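Local coordinates for protein peptide synthetase, module 7 (Actinoplanes teichomyceticus, PDB 4TX3) that probably serves as the condensation-like X domain of a peptide synthetase making a glycopeptide antibiotic, recruiting the cytochrome P450 enzymes that cross-link the bound peptide, at residues L178-Y183 with I301-R306; A226-P231 with A424-H429; L269-T274 with R452-L457. All coordinates share one frame; numbering follows the deposited sequence.

Interaction 1: residues L178-Y183 with I301-R306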
loop_
_atom_site.group_PDB
_atom_site.type_symbol
_atom_site.label_atom_id
_atom_site.label_comp_id
_atom_site.label_asym_id
_atom_site.label_seq_id
_atom_site.Cartn_x
_atom_site.Cartn_y
_atom_site.Cartn_z
ATOM N N LEU B 178 13.159 3.939 13.055
ATOM C CA LEU B 178 14.532 3.827 12.576
ATOM C C LEU B 178 14.909 4.937 11.614
ATOM O O LEU B 178 14.141 5.263 10.710
ATOM C CB LEU B 178 14.739 2.484 11.872
ATOM C CG LEU B 178 14.451 1.254 12.722
ATOM C CD1 LEU B 178 14.809 0.032 11.917
ATOM C CD2 LEU B 178 15.255 1.316 14.015
ATOM N N GLN B 179 16.094 5.508 11.810
ATOM C CA GLN B 179 16.767 6.320 10.790
ATOM C C GLN B 179 17.780 5.471 10.009
ATOM O O GLN B 179 18.187 4.408 10.485
ATOM C CB GLN B 179 17.467 7.514 11.434
ATOM C CG GLN B 179 16.509 8.473 12.090
ATOM C CD GLN B 179 15.647 9.215 11.088
ATOM O OE1 GLN B 179 15.996 9.344 9.898
ATOM N NE2 GLN B 179 14.510 9.715 11.564
ATOM N N PHE B 180 18.204 5.928 8.831
ATOM C CA PHE B 180 19.083 5.098 8.002
ATOM C C PHE B 180 20.390 4.718 8.701
ATOM O O PHE B 180 20.919 3.646 8.458
ATOM C CB PHE B 180 19.413 5.770 6.666
ATOM C CG PHE B 180 20.059 4.827 5.683
ATOM C CD1 PHE B 180 19.321 3.800 5.108
ATOM C CD2 PHE B 180 21.402 4.928 5.378
ATOM C CE1 PHE B 180 19.915 2.896 4.228
ATOM C CE2 PHE B 180 22.004 4.034 4.495
ATOM C CZ PHE B 180 21.259 3.021 3.914
ATOM N N ALA B 181 20.902 5.593 9.564
ATOM C CA ALA B 181 22.130 5.317 10.313
ATOM C C ALA B 181 21.995 4.059 11.178
ATOM O O ALA B 181 22.984 3.344 11.408
ATOM C CB ALA B 181 22.503 6.518 11.188
ATOM N N ASP B 182 20.776 3.805 11.667
ATOM C CA ASP B 182 20.493 2.606 12.455
ATOM C C ASP B 182 20.602 1.332 11.585
ATOM O O ASP B 182 21.095 0.302 12.038
ATOM C CB ASP B 182 19.104 2.703 13.096
ATOM C CG ASP B 182 18.930 3.961 13.972
ATOM O OD1 ASP B 182 19.838 4.293 14.766
ATOM O OD2 ASP B 182 17.873 4.625 13.861
ATOM N N TYR B 183 20.130 1.410 10.343
ATOM C CA TYR B 183 20.295 0.327 9.373
ATOM C C TYR B 183 21.778 0.102 9.041
ATOM O O TYR B 183 22.250 -1.037 9.030
ATOM C CB TYR B 183 19.503 0.625 8.089
ATOM C CG TYR B 183 19.579 -0.474 7.064
ATOM C CD1 TYR B 183 18.853 -1.653 7.224
ATOM C CD2 TYR B 183 20.389 -0.347 5.939
ATOM C CE1 TYR B 183 18.936 -2.687 6.278
ATOM C CE2 TYR B 183 20.487 -1.369 4.994
ATOM C CZ TYR B 183 19.754 -2.534 5.162
ATOM O OH TYR B 183 19.854 -3.552 4.223
ATOM N N ILE B 301 13.151 6.285 3.748
ATOM C CA ILE B 301 13.926 6.573 2.544
ATOM C C ILE B 301 15.361 6.044 2.734
ATOM O O ILE B 301 15.945 6.186 3.810
ATOM C CB ILE B 301 13.941 8.097 2.247
ATOM C CG1 ILE B 301 12.533 8.567 1.818
ATOM C CG2 ILE B 301 15.030 8.461 1.231
ATOM C CD1 ILE B 301 12.373 10.055 1.687
ATOM N N GLY B 302 15.922 5.424 1.699
ATOM C CA GLY B 302 17.263 4.876 1.779
ATOM C C GLY B 302 17.588 4.006 0.583
ATOM O O GLY B 302 16.696 3.568 -0.143
ATOM N N PRO B 303 18.879 3.769 0.345
ATOM C CA PRO B 303 19.298 2.854 -0.722
ATOM C C PRO B 303 19.120 1.395 -0.298
ATOM O O PRO B 303 20.104 0.653 -0.156
ATOM C CB PRO B 303 20.767 3.196 -0.903
ATOM C CG PRO B 303 21.211 3.666 0.454
ATOM C CD PRO B 303 20.025 4.416 1.007
ATOM N N PHE B 304 17.863 0.998 -0.104
ATOM C CA PHE B 304 17.526 -0.325 0.398
ATOM C C PHE B 304 17.446 -1.410 -0.667
ATOM O O PHE B 304 17.474 -2.589 -0.332
ATOM C CB PHE B 304 16.184 -0.288 1.133
ATOM C CG PHE B 304 16.221 0.476 2.410
ATOM C CD1 PHE B 304 16.952 -0.005 3.500
ATOM C CD2 PHE B 304 15.512 1.665 2.538
ATOM C CE1 PHE B 304 16.990 0.695 4.680
ATOM C CE2 PHE B 304 15.543 2.382 3.731
ATOM C CZ PHE B 304 16.278 1.898 4.803
ATOM N N ALA B 305 17.300 -1.044 -1.932
ATOM C CA ALA B 305 17.075 -2.084 -2.925
ATOM C C ALA B 305 18.383 -2.845 -3.136
ATOM O O ALA B 305 19.452 -2.241 -3.149
ATOM C CB ALA B 305 16.532 -1.493 -4.246
ATOM N N ARG B 306 18.297 -4.164 -3.281
ATOM C CA ARG B 306 19.492 -5.030 -3.247
ATOM C C ARG B 306 19.665 -5.885 -4.488
ATOM O O ARG B 306 18.781 -6.692 -4.819
ATOM C CB ARG B 306 19.407 -5.941 -2.040
ATOM C CG ARG B 306 17.982 -6.267 -1.758
ATOM C CD ARG B 306 17.753 -6.696 -0.357
ATOM N NE ARG B 306 16.373 -7.098 -0.240
ATOM C CZ ARG B 306 15.987 -8.195 0.386
ATOM N NH1 ARG B 306 16.904 -8.989 0.935
ATOM N NH2 ARG B 306 14.692 -8.511 0.433
HETATM O O HOH W 1 17.377 -3.934 2.547
#
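Phe304 meets both Phe180 and Tyr183, forming a small aromatic cluster in which each pair is joined edge to face. Its CE1 stands over the centre of the Tyr183 ring, 3.7 Å from Tyr183 CG, and the two planes are turned by 76°. Phe180 approaches Phe304 in the reverse sense: its own edge is directed at a face of the Phe304 ring, with an offset, and Phe180 CD1 lies 3.6 Å from Phe304 CZ. One face of Phe180 carries Pro303, whose CD is 3.5 Å from Phe180 CZ. Both helix residues have CG anti to the backbone N (chi1 -168° for Phe180, -178° for Tyr183), which starts both rings toward the loop 301-306. Gly302 passes close to the Phe180 ring, Gly302 CA 4.1 Å from Phe180 CD1; a CB at this position would collide with both Phe180 and Phe304. Pro303 is the centre of an inverse gamma turn. One water bridges the segments, 3.0 Å from Tyr183 OH, and donates to Phe304 O.

Further out, Gln179 N donates to Asp182 OD2 at the start of helix 180-191, while Gln179 and Asp182 also bond to Glu68, Arg66 and Val11. The loop is held by Ser150 OG and Asp147 at Gly302, and by Arg22 at Pro303 O. Asp147 falls within the equivalent of the condensation-domain HHxxxDG motif. Segment 178-183 covers the start of a stretch resembling the condensation-family motif YxDFAxW, and 301-306 keeps the IGxF of IGxFVNT, so their meeting is probably a family feature. The chemistry is almost wholly apolar: ring contacts and a glycine fix the loop beside the helix, and the tyrosine hydroxyl adds a water-mediated polar link at the border.

Interaction 2: residues A226-P231 with A424-H429. With SO4 (sulfate ion), chain G.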
loop_
_atom_site.group_PDB
_atom_site.type_symbol
_atom_site.label_atom_id
_atom_site.label_comp_id
_atom_site.label_asym_id
_atom_site.label_seq_id
_atom_site.Cartn_x
_atom_site.Cartn_y
_atom_site.Cartn_z
ATOM N N ALA B 226 33.355 -1.136 -28.801
ATOM C CA ALA B 226 34.114 -1.690 -27.696
ATOM C C ALA B 226 33.788 -0.928 -26.410
ATOM O O ALA B 226 33.408 0.244 -26.456
ATOM C CB ALA B 226 35.605 -1.640 -27.988
ATOM N N ARG B 227 33.928 -1.609 -25.273
ATOM C CA ARG B 227 33.712 -1.000 -23.975
ATOM C C ARG B 227 34.816 0.009 -23.714
ATOM O O ARG B 227 35.985 -0.356 -23.719
ATOM C CB ARG B 227 33.678 -2.065 -22.879
ATOM C CG ARG B 227 33.160 -1.581 -21.538
ATOM C CD ARG B 227 33.308 -2.657 -20.460
ATOM N NE ARG B 227 32.601 -3.873 -20.827
ATOM C CZ ARG B 227 31.294 -4.044 -20.665
ATOM N NH1 ARG B 227 30.551 -3.071 -20.133
ATOM N NH2 ARG B 227 30.731 -5.184 -21.039
ATOM N N PRO B 228 34.446 1.290 -23.528
ATOM C CA PRO B 228 35.384 2.355 -23.173
ATOM C C PRO B 228 35.885 2.205 -21.748
ATOM O O PRO B 228 35.209 1.577 -20.940
ATOM C CB PRO B 228 34.545 3.623 -23.317
ATOM C CG PRO B 228 33.172 3.183 -23.098
ATOM C CD PRO B 228 33.085 1.821 -23.723
ATOM N N ALA B 229 37.045 2.774 -21.442
ATOM C CA ALA B 229 37.575 2.721 -20.080
ATOM C C ALA B 229 36.645 3.418 -19.089
ATOM O O ALA B 229 36.366 2.897 -18.008
ATOM C CB ALA B 229 38.957 3.340 -20.028
ATOM N N ILE B 230 36.163 4.596 -19.472
ATOM C CA ILE B 230 35.247 5.362 -18.631
ATOM C C ILE B 230 33.856 5.442 -19.230
ATOM O O ILE B 230 33.686 5.927 -20.347
ATOM C CB ILE B 230 35.745 6.781 -18.418
ATOM C CG1 ILE B 230 37.152 6.766 -17.826
ATOM C CG2 ILE B 230 34.778 7.540 -17.538
ATOM C CD1 ILE B 230 37.734 8.145 -17.708
ATOM N N PRO B 231 32.847 4.986 -18.480
ATOM C CA PRO B 231 31.489 4.913 -19.021
ATOM C C PRO B 231 30.816 6.276 -19.088
ATOM O O PRO B 231 31.071 7.134 -18.247
ATOM C CB PRO B 231 30.773 4.006 -18.023
ATOM C CG PRO B 231 31.463 4.294 -16.728
ATOM C CD PRO B 231 32.907 4.548 -17.072
ATOM N N ALA B 424 23.983 2.958 -24.266
ATOM C CA ALA B 424 24.107 3.480 -25.631
ATOM C C ALA B 424 25.565 3.491 -26.111
ATOM O O ALA B 424 25.825 3.493 -27.308
ATOM C CB ALA B 424 23.497 4.872 -25.725
ATOM N N ASP B 425 26.501 3.471 -25.168
ATOM C CA ASP B 425 27.923 3.368 -25.474
ATOM C C ASP B 425 28.254 2.098 -26.241
ATOM O O ASP B 425 29.190 2.069 -27.041
ATOM C CB ASP B 425 28.752 3.384 -24.186
ATOM C CG ASP B 425 29.072 4.781 -23.704
ATOM O OD1 ASP B 425 28.512 5.752 -24.256
ATOM O OD2 ASP B 425 29.886 4.904 -22.768
ATOM N N LEU B 426 27.489 1.045 -25.964
ATOM C CA LEU B 426 27.785 -0.295 -26.448
ATOM C C LEU B 426 26.834 -0.736 -27.542
ATOM O O LEU B 426 27.208 -1.519 -28.412
ATOM C CB LEU B 426 27.721 -1.306 -25.300
ATOM C CG LEU B 426 28.591 -1.078 -24.063
ATOM C CD1 LEU B 426 28.321 -2.157 -23.019
ATOM C CD2 LEU B 426 30.063 -1.035 -24.422
ATOM N N PHE B 427 25.601 -0.244 -27.491
ATOM C CA PHE B 427 24.558 -0.709 -28.403
ATOM C C PHE B 427 23.865 0.413 -29.168
ATOM O O PHE B 427 23.584 1.476 -28.623
ATOM C CB PHE B 427 23.481 -1.493 -27.644
ATOM C CG PHE B 427 24.001 -2.678 -26.875
ATOM C CD1 PHE B 427 24.338 -3.860 -27.531
ATOM C CD2 PHE B 427 24.117 -2.621 -25.490
ATOM C CE1 PHE B 427 24.794 -4.962 -26.819
ATOM C CE2 PHE B 427 24.576 -3.716 -24.770
ATOM C CZ PHE B 427 24.916 -4.890 -25.436
ATOM N N ASP B 428 23.569 0.137 -30.431
ATOM C CA ASP B 428 22.665 0.941 -31.231
ATOM C C ASP B 428 21.219 0.531 -30.978
ATOM O O ASP B 428 20.964 -0.602 -30.559
ATOM C CB ASP B 428 22.992 0.786 -32.714
ATOM C CG ASP B 428 24.215 1.539 -33.099
ATOM O OD1 ASP B 428 24.400 2.635 -32.541
ATOM O OD2 ASP B 428 25.001 1.050 -33.940
ATOM N N HIS B 429 20.282 1.437 -31.261
ATOM C CA HIS B 429 18.854 1.209 -31.016
ATOM C C HIS B 429 18.338 -0.032 -31.730
ATOM O O HIS B 429 17.490 -0.741 -31.184
ATOM C CB HIS B 429 18.030 2.426 -31.450
ATOM C CG HIS B 429 16.570 2.322 -31.126
ATOM N ND1 HIS B 429 15.644 1.819 -32.014
ATOM C CD2 HIS B 429 15.879 2.657 -30.011
ATOM C CE1 HIS B 429 14.444 1.849 -31.463
ATOM N NE2 HIS B 429 14.557 2.358 -30.249
HETATM S S SO4 G . 20.992 4.937 -32.451
HETATM O O1 SO4 G . 20.440 6.163 -31.852
HETATM O O2 SO4 G . 22.375 5.152 -32.898
HETATM O O3 SO4 G . 20.979 3.868 -31.447
HETATM O O4 SO4 G . 20.164 4.531 -33.593
HETATM O O HOH W 2 32.500 7.158 -22.508
#
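Leu426 lies against the loop 226-231, with both methyls near Arg227. CG is anti to the carbonyl carbon (chi1 -56°), and the end of the side chain comes nearer to 226-231: CD2 comes to 3.7 Å from Arg227 CA, while CD1 lies 3.8 Å from Arg227 NH1. CD2 also lies near Pro228 CD, 4.2 Å away. Arg227 runs extended until chi3, where a turn to -58° swings NE round; the guanidinium is gripped by Glu218 and Asp398 through salt bridges and by Ser356 O. The leucine methyl thus packs beside a charged group whose polar needs are met elsewhere.

Asp425 leans toward Pro228 and Pro231, its OD2 3.7 Å from Pro228 CG. The main polar partners of this carboxylate lie just outside, Ser232 OG and Arg234, both at OD1. A water donates to Ile230 O at 2.8 Å and, weakly, to Asp425 OD2.

Near Asp428 a sulfate ion, probably from the crystallisation liquor, sits by His429 N; that bond is unusually short and its details are doubtful. Asp428 itself pairs with Arg225. The contact lies at the surface, joining the loop between helix 200-211 and strand 235-242 to the short connection from strand 413-423 into helix 429-448.

Interaction 3: residues L269-T274 with R452-L457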
loop_
_atom_site.group_PDB
_atom_site.type_symbol
_atom_site.label_atom_id
_atom_site.label_comp_id
_atom_site.label_asym_id
_atom_site.label_seq_id
_atom_site.Cartn_x
_atom_site.Cartn_y
_atom_site.Cartn_z
ATOM N N LEU B 269 14.982 -15.716 -21.146
ATOM C CA LEU B 269 16.067 -14.781 -21.450
ATOM C C LEU B 269 17.438 -15.477 -21.454
ATOM O O LEU B 269 18.291 -15.183 -22.307
ATOM C CB LEU B 269 16.077 -13.624 -20.447
ATOM C CG LEU B 269 17.237 -12.627 -20.569
ATOM C CD1 LEU B 269 17.219 -11.885 -21.886
ATOM C CD2 LEU B 269 17.232 -11.649 -19.405
ATOM N N ALA B 270 17.645 -16.394 -20.506
ATOM C CA ALA B 270 18.903 -17.128 -20.441
ATOM C C ALA B 270 19.065 -17.985 -21.703
ATOM O O ALA B 270 20.167 -18.100 -22.249
ATOM C CB ALA B 270 18.977 -17.998 -19.164
ATOM N N MET B 271 17.973 -18.584 -22.174
ATOM C CA MET B 271 18.028 -19.368 -23.404
ATOM C C MET B 271 18.337 -18.459 -24.585
ATOM O O MET B 271 19.043 -18.851 -25.521
ATOM C CB MET B 271 16.716 -20.109 -23.658
ATOM C CG MET B 271 16.490 -21.277 -22.737
ATOM S SD MET B 271 14.790 -21.860 -22.874
ATOM C CE MET B 271 14.961 -23.262 -23.992
ATOM N N LEU B 272 17.808 -17.242 -24.538
ATOM C CA LEU B 272 18.027 -16.304 -25.625
ATOM C C LEU B 272 19.484 -15.901 -25.688
ATOM O O LEU B 272 20.062 -15.816 -26.769
ATOM C CB LEU B 272 17.138 -15.074 -25.475
ATOM C CG LEU B 272 17.296 -13.965 -26.517
ATOM C CD1 LEU B 272 17.027 -14.464 -27.941
ATOM C CD2 LEU B 272 16.392 -12.809 -26.179
ATOM N N LEU B 273 20.088 -15.662 -24.530
ATOM C CA LEU B 273 21.477 -15.206 -24.502
ATOM C C LEU B 273 22.417 -16.327 -24.957
ATOM O O LEU B 273 23.379 -16.073 -25.668
ATOM C CB LEU B 273 21.856 -14.696 -23.109
ATOM C CG LEU B 273 21.158 -13.397 -22.682
ATOM C CD1 LEU B 273 21.310 -13.165 -21.198
ATOM C CD2 LEU B 273 21.712 -12.212 -23.454
ATOM N N THR B 274 22.136 -17.566 -24.559
ATOM C CA THR B 274 22.917 -18.691 -25.047
ATOM C C THR B 274 22.812 -18.743 -26.569
ATOM O O THR B 274 23.800 -18.916 -27.260
ATOM C CB THR B 274 22.450 -20.032 -24.443
ATOM O OG1 THR B 274 22.745 -20.059 -23.040
ATOM C CG2 THR B 274 23.172 -21.188 -25.111
ATOM N N ARG B 452 10.427 -27.205 -25.845
ATOM C CA ARG B 452 11.398 -26.801 -26.841
ATOM C C ARG B 452 12.786 -26.562 -26.224
ATOM O O ARG B 452 12.905 -26.031 -25.109
ATOM C CB ARG B 452 10.899 -25.548 -27.562
ATOM C CG ARG B 452 11.845 -25.055 -28.636
ATOM C CD ARG B 452 11.124 -24.192 -29.652
ATOM N NE ARG B 452 9.853 -24.786 -30.040
ATOM C CZ ARG B 452 9.178 -24.420 -31.124
ATOM N NH1 ARG B 452 9.674 -23.473 -31.918
ATOM N NH2 ARG B 452 8.019 -25.004 -31.410
ATOM N N ARG B 453 13.829 -26.963 -26.952
ATOM C CA ARG B 453 15.209 -26.805 -26.486
ATOM C C ARG B 453 15.849 -25.577 -27.106
ATOM O O ARG B 453 15.364 -25.064 -28.128
ATOM C CB ARG B 453 16.041 -28.044 -26.816
ATOM C CG ARG B 453 15.448 -29.316 -26.264
ATOM C CD ARG B 453 16.194 -30.565 -26.701
ATOM N NE ARG B 453 15.519 -31.751 -26.169
ATOM C CZ ARG B 453 15.789 -32.308 -24.989
ATOM N NH1 ARG B 453 16.738 -31.800 -24.207
ATOM N NH2 ARG B 453 15.108 -33.375 -24.586
ATOM N N ILE B 454 16.945 -25.130 -26.492
ATOM C CA ILE B 454 17.668 -23.928 -26.899
ATOM C C ILE B 454 17.969 -23.885 -28.398
ATOM O O ILE B 454 17.793 -22.850 -29.068
ATOM C CB ILE B 454 18.998 -23.807 -26.118
ATOM C CG1 ILE B 454 18.728 -23.574 -24.632
ATOM C CG2 ILE B 454 19.832 -22.673 -26.662
ATOM C CD1 ILE B 454 19.996 -23.336 -23.805
ATOM N N SER B 455 18.418 -25.029 -28.911
ATOM C CA SER B 455 18.829 -25.179 -30.304
ATOM C C SER B 455 17.664 -25.136 -31.310
ATOM O O SER B 455 17.888 -24.891 -32.493
ATOM C CB SER B 455 19.583 -26.496 -30.481
ATOM O OG SER B 455 18.712 -27.589 -30.237
ATOM N N ASP B 456 16.445 -25.399 -30.847
ATOM C CA ASP B 456 15.262 -25.284 -31.693
ATOM C C ASP B 456 14.569 -23.925 -31.621
ATOM O O ASP B 456 13.488 -23.782 -32.168
ATOM C CB ASP B 456 14.198 -26.329 -31.337
ATOM C CG ASP B 456 14.759 -27.709 -31.120
ATOM O OD1 ASP B 456 15.723 -28.093 -31.839
ATOM O OD2 ASP B 456 14.185 -28.418 -30.241
ATOM N N LEU B 457 15.146 -22.954 -30.918
ATOM C CA LEU B 457 14.518 -21.639 -30.812
ATOM C C LEU B 457 14.668 -20.889 -32.134
ATOM O O LEU B 457 15.770 -20.758 -32.668
ATOM C CB LEU B 457 15.122 -20.820 -29.669
ATOM C CG LEU B 457 14.904 -21.318 -28.235
ATOM C CD1 LEU B 457 15.513 -20.356 -27.226
ATOM C CD2 LEU B 457 13.432 -21.577 -27.906
#
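Met271 lays its terminal methyl over the flat Arg453-Ile454 peptide, with CE 3.7 Å from Ile454 N and 3.6 Å from the neighbouring carbonyl oxygen, Arg452 O. Neither segment brings an aromatic ring to the contact, and the flat group met is this peptide. A bend at chi3 (99°) turns CE toward this backbone. Higher on the same side chain, Met271 CG rests 3.7 Å from Ile454 CG1, and Met271 CB is 3.8 Å from Leu457 CD1. Thr274, one turn further along the helix, crosses Ile454 at about a right angle, its CG2 4.0 Å from Ile454 CG2. An alanine at Ile454 would probably open a gap beside Met271 CG and Thr274 CG2, which would lose their contacts with its branches. Thr274 OG1 bonds to Gly279 O, and Phe320 and Val323 of helix 320-334 also touch Met271. Arg453 NH1 bonds to Asp317 O and Ser455 OG to Asp317 OD2, fastening 452-457 to a second part of the chain. The arrangement is a C-terminal tail laid on the condensation fold: after helix 429-448 the chain makes a short 3-10 turn at 454-456 and docks apolar side chains on one face of helix 261-278.

In the fold
Along the chain the first segments of interactions 1, 2 and 3 come in that order, followed by their second segments in the same order, so all three contacts interleave. Interactions 2 and 3 have centres 26 Å apart and nearest atoms about 8 Å apart; helix 429-448 links them, starting within 424-429 and ending shortly before 452-457. Interaction 1 lies 32 Å and 39 Å from them, centre to centre, across the chain's centre. Helix 261-278 of interaction 3 leads into strand 281-288, which precedes the loop of interaction 1. Together they tie distant sequence into one condensation-type fold, at a buried interior site, a surface loop pair and the C-terminal tail.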